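Local coordinates for protein GDP-mannose-dependent alpha-(1-6)-phosphatidylinositol monomannoside mannosyltransferase (Corynebacterium glutamicum, PDB 3OKP) that is a glycosyltransferase of the GT-B fold, built from two Rossmann-like domains and modelled with guanosine-5'-diphosphate-alpha-D-mannose bound, at residues T7-N12 with N89-A94; A41-A46 with V60-R65; E166-G171 with E366-R371; P199-N204 with A230-V235; V208-Q213 with G286-G291. One frame throughout, in Å; residues are numbered along the deposited sequence.

Contact 1 (T7-N12 with N89-A94); sequences TLVVTN and NVWFGA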
# COMPACT_ATOMS: atom_id res chain seq x y z
N THR A 7 -7.11 0.27 22.99
CA THR A 7 -6.96 1.28 21.94
C THR A 7 -8.30 1.69 21.33
O THR A 7 -9.11 0.84 20.95
CB THR A 7 -6.02 0.79 20.82
OG1 THR A 7 -4.77 0.37 21.38
CG2 THR A 7 -5.76 1.90 19.79
N LEU A 8 -8.51 3.01 21.25
CA LEU A 8 -9.61 3.56 20.48
C LEU A 8 -9.08 4.08 19.15
O LEU A 8 -8.20 4.94 19.11
CB LEU A 8 -10.32 4.69 21.25
CG LEU A 8 -11.47 5.43 20.55
CD1 LEU A 8 -12.68 4.51 20.34
CD2 LEU A 8 -11.87 6.66 21.34
N VAL A 9 -9.60 3.52 18.06
CA VAL A 9 -9.24 3.96 16.71
C VAL A 9 -10.26 5.01 16.24
O VAL A 9 -11.45 4.72 16.14
CB VAL A 9 -9.19 2.77 15.71
CG1 VAL A 9 -8.75 3.24 14.32
CG2 VAL A 9 -8.26 1.67 16.22
N VAL A 10 -9.77 6.21 15.97
CA VAL A 10 -10.61 7.34 15.57
C VAL A 10 -10.37 7.62 14.09
O VAL A 10 -9.25 7.94 13.69
CB VAL A 10 -10.30 8.61 16.41
CG1 VAL A 10 -11.14 9.80 15.95
CG2 VAL A 10 -10.53 8.34 17.90
N THR A 11 -11.42 7.49 13.29
CA THR A 11 -11.25 7.50 11.83
C THR A 11 -12.50 7.87 11.03
O THR A 11 -13.62 7.48 11.37
CB THR A 11 -10.68 6.13 11.33
OG1 THR A 11 -10.44 6.18 9.92
CG2 THR A 11 -11.62 4.96 11.66
N ASN A 12 -12.27 8.63 9.96
CA ASN A 12 -13.28 8.87 8.94
C ASN A 12 -13.20 7.80 7.84
O ASN A 12 -14.05 7.74 6.95
CB ASN A 12 -13.10 10.27 8.33
CG ASN A 12 -14.24 10.66 7.41
OD1 ASN A 12 -15.41 10.58 7.77
ND2 ASN A 12 -13.89 11.10 6.20
N ASN A 89 -4.79 3.95 24.71
CA ASN A 89 -4.25 4.51 23.47
C ASN A 89 -5.34 5.09 22.59
O ASN A 89 -6.39 4.48 22.42
CB ASN A 89 -3.51 3.45 22.65
CG ASN A 89 -2.50 2.66 23.46
OD1 ASN A 89 -1.63 3.22 24.12
ND2 ASN A 89 -2.61 1.34 23.39
N VAL A 90 -5.08 6.26 22.02
CA VAL A 90 -5.94 6.82 20.98
C VAL A 90 -5.16 6.86 19.67
O VAL A 90 -4.12 7.52 19.58
CB VAL A 90 -6.48 8.23 21.37
CG1 VAL A 90 -7.26 8.85 20.21
CG2 VAL A 90 -7.35 8.13 22.60
N TRP A 91 -5.66 6.13 18.68
CA TRP A 91 -4.99 6.00 17.40
C TRP A 91 -5.83 6.65 16.30
O TRP A 91 -6.89 6.15 15.94
CB TRP A 91 -4.72 4.52 17.09
CG TRP A 91 -4.04 4.23 15.78
CD1 TRP A 91 -3.28 5.09 15.03
CD2 TRP A 91 -4.02 2.97 15.09
NE1 TRP A 91 -2.81 4.45 13.91
CE2 TRP A 91 -3.24 3.15 13.92
CE3 TRP A 91 -4.58 1.71 15.34
CZ2 TRP A 91 -3.02 2.12 13.00
CZ3 TRP A 91 -4.36 0.69 14.42
CH2 TRP A 91 -3.58 0.90 13.27
N PHE A 92 -5.34 7.78 15.79
CA PHE A 92 -5.94 8.42 14.63
C PHE A 92 -5.42 7.72 13.37
O PHE A 92 -4.24 7.85 13.03
CB PHE A 92 -5.64 9.92 14.60
CG PHE A 92 -6.19 10.68 15.78
CD1 PHE A 92 -7.52 11.10 15.80
CD2 PHE A 92 -5.38 10.96 16.88
CE1 PHE A 92 -8.03 11.78 16.90
CE2 PHE A 92 -5.89 11.65 17.98
CZ PHE A 92 -7.22 12.06 17.99
N GLY A 93 -6.31 6.98 12.72
CA GLY A 93 -5.96 6.17 11.55
C GLY A 93 -5.35 6.97 10.42
O GLY A 93 -4.54 6.45 9.65
N ALA A 94 -5.76 8.23 10.32
CA ALA A 94 -5.15 9.19 9.40
C ALA A 94 -4.92 10.47 10.19
O ALA A 94 -5.82 10.97 10.86
CB ALA A 94 -6.06 9.43 8.20
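Thr-7 to Val-10 pair residue for residue with Asn-89 to Phe-92 as parallel neighbours in the seven-stranded sheet of the N-terminal Rossmann-like domain, the short strand axes 4.6 Å apart and turned by 22°. The hydrogen bonds alternate in direction: Leu-8 N gives to Asn-89 O, Trp-91 N to Leu-8 O, Val-10 N to Trp-91 O, and Gly-93 N closes the run on Val-10 O at a longer 3.2 Å. On the face of Thr-7, Val-9, Asn-89 and Trp-91, the CG2 methyl of Val-9 rests 3.8 Å from CE3 of the Trp-91 indole; the two side chains lie alongside and point the same way. CG of Trp-91, anti to the backbone N (chi1 180°), starts the indole out beside Val-9. Its CB lies 3.9 Å from Thr-7 CG2, and its NE1 bonds to Ser-116. On the other face CB and CG1 of Val-10 meet CD1 and CE1 of the Phe-92 ring, and CG2 of Val-10 meets CG1 of Val-90. One polar pair starts the row: Asn-89 ND2 gives a nearly straight bond (167°) to Thr-7 OG1 at 3.1 Å, with OG1 in the amide plane of Asn-89. ND2 also reaches Leu-376 O, and OD1 takes a bond from Arg-5, so the buried amide is held at both ends and its flip is fixed by its partners, within an otherwise apolar seam.

Contact 2 (A41-A46 with V60-R65); sequences ASTQNA and VIRWPR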
# COMPACT_ATOMS: atom_id res chain seq x y z
N ALA A 41 -15.95 5.52 14.28
CA ALA A 41 -15.92 5.79 12.84
C ALA A 41 -17.17 6.52 12.33
O ALA A 41 -18.26 6.34 12.87
CB ALA A 41 -15.71 4.50 12.06
N SER A 42 -17.00 7.33 11.29
CA SER A 42 -18.12 7.97 10.60
C SER A 42 -19.03 6.94 9.92
O SER A 42 -18.67 5.77 9.79
CB SER A 42 -17.59 8.98 9.58
OG SER A 42 -16.74 8.36 8.64
N THR A 43 -20.20 7.39 9.48
CA THR A 43 -21.19 6.52 8.85
C THR A 43 -21.65 7.10 7.52
O THR A 43 -22.21 8.19 7.47
CB THR A 43 -22.42 6.31 9.77
OG1 THR A 43 -21.97 6.01 11.10
CG2 THR A 43 -23.30 5.17 9.26
N GLN A 44 -21.42 6.35 6.44
CA GLN A 44 -21.79 6.80 5.10
C GLN A 44 -23.17 6.27 4.68
O GLN A 44 -23.97 7.00 4.10
CB GLN A 44 -20.72 6.41 4.07
CG GLN A 44 -19.43 7.23 4.17
CD GLN A 44 -18.51 6.79 5.31
OE1 GLN A 44 -18.18 5.61 5.43
NE2 GLN A 44 -18.09 7.74 6.13
N ASN A 45 -23.42 4.99 4.99
CA ASN A 45 -24.74 4.39 4.83
C ASN A 45 -25.04 3.52 6.05
O ASN A 45 -24.31 2.56 6.34
CB ASN A 45 -24.82 3.57 3.53
CG ASN A 45 -26.21 3.01 3.28
OD1 ASN A 45 -26.61 2.01 3.89
ND2 ASN A 45 -26.95 3.63 2.37
N ALA A 46 -26.11 3.86 6.76
CA ALA A 46 -26.43 3.26 8.06
C ALA A 46 -26.62 1.75 8.04
O ALA A 46 -26.00 1.04 8.84
CB ALA A 46 -27.65 3.95 8.68
N VAL A 60 -17.46 -1.51 17.10
CA VAL A 60 -17.42 -0.29 16.30
C VAL A 60 -18.53 0.65 16.78
O VAL A 60 -19.71 0.29 16.78
CB VAL A 60 -17.59 -0.57 14.78
CG1 VAL A 60 -17.56 0.72 13.97
CG2 VAL A 60 -16.51 -1.53 14.28
N ILE A 61 -18.13 1.84 17.23
CA ILE A 61 -19.08 2.88 17.61
C ILE A 61 -19.21 3.86 16.44
O ILE A 61 -18.25 4.54 16.08
CB ILE A 61 -18.63 3.63 18.90
CG1 ILE A 61 -18.49 2.63 20.06
CG2 ILE A 61 -19.62 4.75 19.25
CD1 ILE A 61 -17.71 3.17 21.26
N ARG A 62 -20.40 3.89 15.85
CA ARG A 62 -20.64 4.69 14.66
C ARG A 62 -21.08 6.12 14.97
O ARG A 62 -22.06 6.35 15.69
CB ARG A 62 -21.65 4.00 13.73
CG ARG A 62 -21.14 2.72 13.07
CD ARG A 62 -20.18 3.01 11.92
NE ARG A 62 -19.74 1.78 11.26
CZ ARG A 62 -18.99 1.74 10.16
NH1 ARG A 62 -18.58 2.86 9.58
NH2 ARG A 62 -18.65 0.57 9.64
N TRP A 63 -20.32 7.08 14.43
CA TRP A 63 -20.65 8.49 14.49
C TRP A 63 -21.67 8.77 13.37
O TRP A 63 -21.38 8.52 12.20
CB TRP A 63 -19.37 9.31 14.32
CG TRP A 63 -19.48 10.82 14.46
CD1 TRP A 63 -19.09 11.75 13.54
CD2 TRP A 63 -19.98 11.56 15.60
NE1 TRP A 63 -19.33 13.02 14.02
CE2 TRP A 63 -19.87 12.93 15.28
CE3 TRP A 63 -20.51 11.19 16.84
CZ2 TRP A 63 -20.27 13.94 16.16
CZ3 TRP A 63 -20.91 12.20 17.72
CH2 TRP A 63 -20.79 13.56 17.37
N PRO A 64 -22.88 9.25 13.73
CA PRO A 64 -23.98 9.38 12.77
C PRO A 64 -23.82 10.54 11.78
O PRO A 64 -24.81 11.20 11.43
CB PRO A 64 -25.20 9.60 13.67
CG PRO A 64 -24.64 10.32 14.86
CD PRO A 64 -23.27 9.72 15.08
N ARG A 65 -22.59 10.79 11.36
CA ARG A 65 -22.26 11.81 10.38
C ARG A 65 -21.51 11.19 9.21
O ARG A 65 -20.69 10.28 9.40
CB ARG A 65 -21.41 12.92 11.01
CG ARG A 65 -22.17 13.92 11.87
CD ARG A 65 -22.98 14.89 11.00
NE ARG A 65 -23.21 16.18 11.65
CZ ARG A 65 -24.23 16.45 12.46
NH1 ARG A 65 -24.36 17.65 13.00
NH2 ARG A 65 -25.13 15.51 12.73
O HOH W 1 -17.51 3.56 7.14
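Ala-41 and Arg-62 pair in parallel where strands 37-42 and 59-63 meet, the two strands of a beta-alpha-beta unit whose crossover is helix 46-53, at one edge of the N-terminal sheet. Ala-41 N gives to Ile-61 O, and Ala-41 O takes Trp-63 N at 2.7 Å. Beyond this pair, side chains join in. Arg-62 NH1 serves Ser-42 O at 2.9 Å, the oxygen in the guanidinium plane and the donor nearly along the C=O axis; water 1, also in that plane, accepts from NH1 and may donate to Gln-44 OE1. The bend at chi2 (-76°) folds the arginine chain back, CD coming within 3.6 Å of Thr-43 OG1. Its other nitrogens are taken too, NE by a salt bridge to Asp-53 and NH2 by Pro-15 O. Ser-42 OG accepts from Gln-44 NE2, which lies 2.9 Å away and also reaches Ser-66 O, and is hydrogen-bonded to OD1 of Asn-12, just past strand 7-11. Thr-43 bridges the loops with both its donors: its backbone N gives to Arg-65 O at 2.9 Å, and its OG1 gives to Trp-63 O at 2.8 Å, the hydroxyl standing well above that carbonyl's plane.

Contact 3 (E166-G171 with E366-R371); sequences EHLPSG and EIMGER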
# COMPACT_ATOMS: atom_id res chain seq x y z
N GLU A 166 7.71 6.16 13.83
CA GLU A 166 7.73 4.70 13.69
C GLU A 166 7.29 4.25 12.30
O GLU A 166 6.28 4.71 11.78
CB GLU A 166 6.83 4.05 14.76
CG GLU A 166 7.28 4.27 16.20
CD GLU A 166 8.42 3.35 16.63
OE1 GLU A 166 8.75 2.40 15.89
OE2 GLU A 166 8.99 3.60 17.71
N HIS A 167 8.06 3.35 11.71
CA HIS A 167 7.76 2.81 10.38
C HIS A 167 6.62 1.80 10.46
O HIS A 167 6.77 0.70 10.99
CB HIS A 167 9.02 2.18 9.77
CG HIS A 167 8.87 1.79 8.33
ND1 HIS A 167 9.33 0.58 7.83
CD2 HIS A 167 8.33 2.44 7.27
CE1 HIS A 167 9.07 0.51 6.54
NE2 HIS A 167 8.46 1.62 6.18
N LEU A 168 5.45 2.18 9.93
CA LEU A 168 4.29 1.29 9.92
C LEU A 168 3.57 1.29 8.56
O LEU A 168 2.47 1.83 8.43
CB LEU A 168 3.32 1.63 11.07
CG LEU A 168 2.33 0.54 11.49
CD1 LEU A 168 3.03 -0.63 12.17
CD2 LEU A 168 1.24 1.11 12.40
N PRO A 169 4.21 0.69 7.54
CA PRO A 169 3.57 0.51 6.25
C PRO A 169 2.58 -0.65 6.28
O PRO A 169 2.58 -1.44 7.23
CB PRO A 169 4.74 0.15 5.33
CG PRO A 169 5.69 -0.55 6.23
CD PRO A 169 5.59 0.16 7.54
N SER A 170 1.75 -0.75 5.25
CA SER A 170 0.89 -1.91 5.07
C SER A 170 1.72 -3.19 4.99
O SER A 170 2.86 -3.17 4.51
CB SER A 170 0.06 -1.75 3.79
OG SER A 170 -0.76 -2.89 3.57
N GLY A 171 1.14 -4.28 5.47
CA GLY A 171 1.72 -5.60 5.24
C GLY A 171 1.14 -6.21 3.97
O GLY A 171 0.33 -5.59 3.29
N GLU A 366 1.70 -10.76 9.74
CA GLU A 366 2.19 -11.30 11.01
C GLU A 366 3.33 -10.44 11.56
O GLU A 366 3.33 -10.09 12.74
CB GLU A 366 2.65 -12.76 10.84
CG GLU A 366 1.52 -13.79 10.82
CD GLU A 366 0.78 -13.86 9.49
OE1 GLU A 366 1.24 -13.27 8.48
OE2 GLU A 366 -0.28 -14.52 9.45
N ILE A 367 4.28 -10.11 10.69
CA ILE A 367 5.40 -9.23 11.03
C ILE A 367 4.91 -7.82 11.36
O ILE A 367 5.28 -7.26 12.40
CB ILE A 367 6.46 -9.19 9.89
CG1 ILE A 367 7.15 -10.56 9.72
CG2 ILE A 367 7.48 -8.07 10.11
CD1 ILE A 367 7.94 -11.06 10.94
N MET A 368 4.08 -7.25 10.48
CA MET A 368 3.58 -5.89 10.67
C MET A 368 2.64 -5.78 11.86
O MET A 368 2.65 -4.78 12.58
CB MET A 368 2.90 -5.37 9.40
CG MET A 368 3.86 -5.12 8.22
SD MET A 368 5.35 -4.16 8.60
CE MET A 368 4.66 -2.66 9.28
N GLY A 369 1.83 -6.82 12.08
CA GLY A 369 0.96 -6.91 13.25
C GLY A 369 1.74 -6.85 14.55
O GLY A 369 1.31 -6.20 15.51
N GLU A 370 2.89 -7.51 14.58
CA GLU A 370 3.80 -7.47 15.73
C GLU A 370 4.34 -6.06 15.97
O GLU A 370 4.44 -5.63 17.13
CB GLU A 370 4.95 -8.46 15.56
CG GLU A 370 4.56 -9.91 15.82
N ARG A 371 4.68 -5.36 14.89
CA ARG A 371 5.09 -3.96 14.97
C ARG A 371 4.02 -3.08 15.61
O ARG A 371 4.33 -2.23 16.46
CB ARG A 371 5.45 -3.40 13.59
CG ARG A 371 6.78 -3.88 13.03
CD ARG A 371 7.15 -3.04 11.82
NE ARG A 371 8.37 -3.48 11.15
CZ ARG A 371 8.92 -2.87 10.11
NH1 ARG A 371 8.37 -1.77 9.61
NH2 ARG A 371 10.04 -3.34 9.56
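Met-368 and Arg-371, one turn apart on helix 365-377 near the C terminus, both lean on the chain that leaves strand 164-167, one of two outermost strands of the N-terminal sheet. The apolar part centres on the Met-368 methyl. Bends at chi2 and chi3 (-49° and -57°) curl the side chain so that CE sits 3.4 Å from Pro-169 CD, closer than usual for two carbons, and 3.9 Å from Leu-168 CD1. The methionine crosses the proline at about a right angle but slides past the leucine in the opposite direction. Lower on its chain, CG packs 3.7 Å from the CA of Gly-171. Leu-168 CD1 also touches CB of Arg-371, and Phe-28 of helix 20-29 covers both Leu-168 and Met-368. Within the loop itself, Pro-169 CD sits over the centre of the His-167 ring, 3.4 Å above its plane. Among the polar contacts, the extended Arg-371 sends NH1 to His-167 O at 3.3 Å, a long, bent bond (137°) arriving well above the carbonyl plane. The same NH1 is 3.1 Å from His-167 ND1, while NE2 of that ring is bonded to Ile-147 O, which would help fix the ring's rotation. Pro-169 O, facing the Met-368 methyl at 3.2 Å, has no hydrogen-bond partner in the model. The chemistry is thus a tight apolar clasp with a modest polar edge, holding the C-terminal helix against the N-terminal domain.

Contact 4 (P199-N204 with A230-V235); sequences PVIACN and AQLLIV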
# COMPACT_ATOMS: atom_id res chain seq x y z
N PRO A 199 7.22 -16.06 -22.53
CA PRO A 199 7.79 -15.05 -21.64
C PRO A 199 6.70 -14.06 -21.23
O PRO A 199 6.07 -13.45 -22.08
CB PRO A 199 8.86 -14.35 -22.51
CG PRO A 199 8.99 -15.20 -23.75
CD PRO A 199 7.66 -15.86 -23.92
N VAL A 200 6.47 -13.94 -19.92
CA VAL A 200 5.36 -13.15 -19.41
C VAL A 200 5.85 -12.08 -18.43
O VAL A 200 6.45 -12.39 -17.40
CB VAL A 200 4.28 -14.03 -18.74
CG1 VAL A 200 3.18 -13.17 -18.13
CG2 VAL A 200 3.68 -15.02 -19.74
N ILE A 201 5.58 -10.82 -18.78
CA ILE A 201 5.85 -9.68 -17.92
C ILE A 201 4.51 -9.12 -17.45
O ILE A 201 3.65 -8.77 -18.27
CB ILE A 201 6.63 -8.56 -18.66
CG1 ILE A 201 7.89 -9.12 -19.33
CG2 ILE A 201 6.97 -7.41 -17.70
CD1 ILE A 201 8.40 -8.28 -20.51
N ALA A 202 4.33 -9.06 -16.13
CA ALA A 202 3.08 -8.57 -15.56
C ALA A 202 3.24 -7.19 -14.94
O ALA A 202 4.21 -6.93 -14.23
CB ALA A 202 2.53 -9.56 -14.54
N CYS A 203 2.28 -6.31 -15.22
CA CYS A 203 2.20 -5.02 -14.56
C CYS A 203 0.79 -4.81 -14.01
O CYS A 203 -0.14 -4.50 -14.76
CB CYS A 203 2.58 -3.87 -15.50
SG CYS A 203 2.52 -2.22 -14.71
N ASN A 204 0.64 -5.00 -12.70
CA ASN A 204 -0.60 -4.71 -12.00
C ASN A 204 -0.48 -3.33 -11.37
O ASN A 204 0.44 -3.09 -10.59
CB ASN A 204 -0.90 -5.75 -10.91
CG ASN A 204 -0.76 -7.17 -11.40
OD1 ASN A 204 -0.99 -7.47 -12.58
ND2 ASN A 204 -0.39 -8.08 -10.50
N ALA A 230 7.21 -12.76 -26.36
CA ALA A 230 7.11 -12.09 -25.06
C ALA A 230 5.80 -11.30 -24.93
O ALA A 230 5.42 -10.58 -25.85
CB ALA A 230 8.30 -11.18 -24.82
N GLN A 231 5.14 -11.45 -23.79
CA GLN A 231 3.86 -10.80 -23.55
C GLN A 231 3.93 -9.87 -22.36
O GLN A 231 4.33 -10.27 -21.26
CB GLN A 231 2.74 -11.84 -23.34
CG GLN A 231 2.48 -12.74 -24.54
CD GLN A 231 1.86 -12.00 -25.72
OE1 GLN A 231 1.08 -11.06 -25.54
NE2 GLN A 231 2.20 -12.42 -26.93
N LEU A 232 3.53 -8.62 -22.59
CA LEU A 232 3.34 -7.66 -21.52
C LEU A 232 1.87 -7.61 -21.15
O LEU A 232 1.02 -7.24 -21.97
CB LEU A 232 3.84 -6.27 -21.93
CG LEU A 232 3.61 -5.09 -20.97
CD1 LEU A 232 4.27 -5.32 -19.61
CD2 LEU A 232 4.09 -3.79 -21.59
N LEU A 233 1.57 -8.00 -19.92
CA LEU A 233 0.19 -7.99 -19.43
C LEU A 233 -0.05 -6.75 -18.59
O LEU A 233 0.55 -6.57 -17.53
CB LEU A 233 -0.11 -9.25 -18.62
CG LEU A 233 0.16 -10.62 -19.27
CD1 LEU A 233 -0.15 -11.72 -18.28
CD2 LEU A 233 -0.64 -10.81 -20.55
N ILE A 234 -0.92 -5.88 -19.09
CA ILE A 234 -1.29 -4.68 -18.38
C ILE A 234 -2.61 -4.93 -17.65
O ILE A 234 -3.68 -5.01 -18.27
CB ILE A 234 -1.33 -3.45 -19.32
CG1 ILE A 234 0.09 -3.15 -19.83
CG2 ILE A 234 -1.90 -2.23 -18.60
CD1 ILE A 234 0.15 -2.25 -21.04
N VAL A 235 -2.51 -5.09 -16.33
CA VAL A 235 -3.66 -5.41 -15.48
C VAL A 235 -4.06 -4.18 -14.68
O VAL A 235 -3.25 -3.61 -13.94
CB VAL A 235 -3.36 -6.60 -14.53
CG1 VAL A 235 -4.55 -6.90 -13.62
CG2 VAL A 235 -2.98 -7.85 -15.32
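Val-200 and Leu-233 make the closest apolar contact between the parallel strands 200-204 and 231-235, CG1 of the valine pushing to 3.6 Å from CD1 of the leucine on one face of the sheet. Ala-202 offers only a CB on that face, and the row ends where OD1 of Asn-204 presses on the flank of Val-235, 3.2 Å from its CB; this buried oxygen has no hydrogen-bond partner in the model. Val-235 also touches the bound guanosine-5'-diphosphate-alpha-D-mannose. On the other face, CD1 of Leu-232 tucks against CG2 of Ile-201 at 3.9 Å. Just before the strands, the Pro-199 ring lies against CA and CB of Ala-230. Five alternating backbone hydrogen bonds, from Gln-231 N to Pro-199 O through Val-235 N to Cys-203 O, keep the register. Together with helix 213-226 the strands form a beta-alpha-beta crossover of the C-terminal Rossmann-like domain. That helix covers Cys-203, Leu-232 and Ile-234, helix 263-272 covers Asn-204, Leu-233 and Val-235, and strands 275-278 and 255-259 flank the pair.

Contact 5 (V208-Q213 with G286-G291); sequences VPRKGQ and GLDVEG. With GDD (guanosine-5'-diphosphate-alpha-D-mannose), chain B.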
# COMPACT_ATOMS: atom_id res chain seq x y z
N VAL A 208 -2.39 5.05 -14.76
CA VAL A 208 -2.05 6.48 -14.70
C VAL A 208 -0.59 6.65 -15.13
O VAL A 208 0.21 5.72 -14.97
CB VAL A 208 -2.31 7.10 -13.28
CG1 VAL A 208 -3.80 7.10 -12.94
CG2 VAL A 208 -1.51 6.38 -12.19
N PRO A 209 -0.23 7.83 -15.69
CA PRO A 209 1.12 8.04 -16.23
C PRO A 209 2.28 7.61 -15.32
O PRO A 209 3.21 6.97 -15.80
CB PRO A 209 1.17 9.56 -16.46
CG PRO A 209 -0.24 9.93 -16.71
CD PRO A 209 -1.08 9.02 -15.86
N ARG A 210 2.20 7.93 -14.03
CA ARG A 210 3.35 7.72 -13.13
C ARG A 210 3.73 6.26 -12.88
O ARG A 210 4.85 5.99 -12.44
CB ARG A 210 3.15 8.48 -11.80
CG ARG A 210 2.15 7.86 -10.83
CD ARG A 210 2.22 8.56 -9.48
NE ARG A 210 1.31 7.97 -8.49
CZ ARG A 210 1.63 6.94 -7.72
NH1 ARG A 210 2.83 6.39 -7.81
NH2 ARG A 210 0.75 6.46 -6.85
N LYS A 211 2.83 5.33 -13.17
CA LYS A 211 3.08 3.90 -12.94
C LYS A 211 4.02 3.29 -13.98
O LYS A 211 4.56 2.19 -13.78
CB LYS A 211 1.76 3.12 -12.87
CG LYS A 211 0.80 3.58 -11.77
CD LYS A 211 1.26 3.13 -10.39
CE LYS A 211 0.26 3.54 -9.31
NZ LYS A 211 0.66 3.05 -7.96
N GLY A 212 4.23 3.99 -15.09
CA GLY A 212 5.23 3.59 -16.07
C GLY A 212 4.84 2.44 -16.98
O GLY A 212 5.72 1.74 -17.50
N GLN A 213 3.53 2.23 -17.17
CA GLN A 213 3.06 1.31 -18.21
C GLN A 213 3.52 1.84 -19.57
O GLN A 213 3.85 1.06 -20.47
CB GLN A 213 1.54 1.16 -18.21
CG GLN A 213 0.95 0.46 -17.00
CD GLN A 213 0.47 1.42 -15.93
OE1 GLN A 213 0.65 2.64 -16.04
NE2 GLN A 213 -0.15 0.88 -14.88
N GLY A 286 6.82 16.76 -8.17
CA GLY A 286 7.27 16.08 -6.95
C GLY A 286 6.14 15.58 -6.06
O GLY A 286 6.40 14.91 -5.05
N LEU A 287 4.90 15.89 -6.42
CA LEU A 287 3.73 15.53 -5.62
C LEU A 287 3.04 14.24 -6.07
O LEU A 287 2.36 13.58 -5.28
CB LEU A 287 2.73 16.70 -5.58
CG LEU A 287 2.80 17.72 -4.43
CD1 LEU A 287 4.16 17.80 -3.73
CD2 LEU A 287 2.37 19.10 -4.92
N ASP A 288 3.20 13.90 -7.35
CA ASP A 288 2.69 12.65 -7.89
C ASP A 288 3.78 11.58 -7.73
O ASP A 288 4.64 11.41 -8.59
CB ASP A 288 2.29 12.83 -9.36
CG ASP A 288 1.37 11.74 -9.86
OD1 ASP A 288 0.60 11.17 -9.05
OD2 ASP A 288 1.39 11.47 -11.08
N VAL A 289 3.73 10.88 -6.60
CA VAL A 289 4.82 10.01 -6.19
C VAL A 289 4.33 8.67 -5.63
O VAL A 289 3.24 8.58 -5.06
CB VAL A 289 5.74 10.75 -5.17
CG1 VAL A 289 5.02 10.98 -3.83
CG2 VAL A 289 7.06 10.04 -4.97
N GLU A 290 5.15 7.63 -5.82
CA GLU A 290 4.88 6.32 -5.25
C GLU A 290 5.30 6.31 -3.79
O GLU A 290 6.49 6.30 -3.48
CB GLU A 290 5.62 5.23 -6.05
CG GLU A 290 5.13 3.81 -5.79
CD GLU A 290 3.69 3.59 -6.21
OE1 GLU A 290 3.31 3.98 -7.33
OE2 GLU A 290 2.93 3.02 -5.40
N GLY A 291 4.32 6.32 -2.89
CA GLY A 291 4.57 6.36 -1.45
C GLY A 291 5.34 5.15 -0.97
O GLY A 291 6.30 5.28 -0.21
N2 GDD B . -8.46 -6.74 -7.83
C2 GDD B . -7.57 -5.96 -8.49
N1 GDD B . -7.61 -5.90 -9.85
N3 GDD B . -6.66 -5.24 -7.80
C4 GDD B . -5.76 -4.45 -8.45
C5 GDD B . -5.78 -4.38 -9.84
C6 GDD B . -6.73 -5.13 -10.53
O6 GDD B . -6.77 -5.09 -11.78
N7 GDD B . -4.80 -3.54 -10.21
C8 GDD B . -4.19 -3.09 -9.09
N9 GDD B . -4.78 -3.65 -8.02
C1' GDD B . -4.43 -3.45 -6.59
C2' GDD B . -3.10 -4.11 -6.27
O2' GDD B . -3.26 -5.50 -5.97
C3' GDD B . -2.60 -3.31 -5.08
O3' GDD B . -3.04 -3.91 -3.86
C4' GDD B . -3.25 -1.93 -5.24
O4' GDD B . -4.27 -2.07 -6.24
C5' GDD B . -2.24 -0.88 -5.68
O5' GDD B . -1.70 -0.18 -4.55
PA GDD B . -0.41 0.48 -4.59
O1A GDD B . -0.08 0.80 -3.43
O2A GDD B . 0.47 -0.30 -5.05
O3A GDD B . -0.45 1.66 -5.44
PB GDD B . -1.42 2.73 -5.31
O2B GDD B . -1.70 2.95 -4.11
O3B GDD B . -0.94 3.77 -5.81
O1B GDD B . -2.62 2.40 -6.04
O HOH W 2 0.14 9.68 -12.68
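Arg-210 and Lys-211, in a short 3-10 turn just ahead of helix 213-226, face the irregular chain of Asp-288 to Glu-290, the closest CA atoms being 7.2 Å apart (Arg-210 to Asp-288), so side chains make the contact. Arg-210 spans it, its CG between the backbone N and the carbonyl carbon (chi1 75°) and the chain then extended to NE. In the Asp-288 conformer given, one of two and so less certain, OD1 forms a salt bridge with NE, and water 2 links OD2 to the backbone N of Arg-210. Val-289 O sits over the centre of one guanidinium face, 3.4 Å above it, with CE of Lys-211 toward the rim of the opposite face. Glu-290 OE1 takes two donors: NH1 of Arg-210, from above the carboxylate plane, at an unusually short 2.5 Å whose exact value is doubtful, and NZ of Lys-211 at 2.9 Å, on its syn lone pair. NZ also gives a hydrogen bond to phosphate oxygen O3B of GDD at 2.8 Å, while NH2 of Arg-210 comes within 3.3 Å of that oxygen. Arg-210, Lys-211 and Glu-290 all line the ligand pocket; gripped by carboxylate and phosphate alike, Lys-211 NZ is probably positioned in part by Glu-290.

From the N terminus, strand 7-11 opens contact 1, which closes some eighty residues later; contact 2 closes the short beta-alpha-beta loop through helix 46-53 and lies wholly within that span. The two touch where strand 7-11 ends beside strand 37-42, and both belong to the N-terminal sheet. Contact 3 starts at that sheet's far edge strand and closes only near the C terminus, so its long loop embraces contacts 4 and 5 and brings the last helix back to the first domain. Contacts 4 and 5 cross, their segments alternating along the C-terminal domain, and touch through Gln-213 against Cys-203 and Ile-234. The centres of contacts 1 and 4 stand about 39 Å apart, one in each domain.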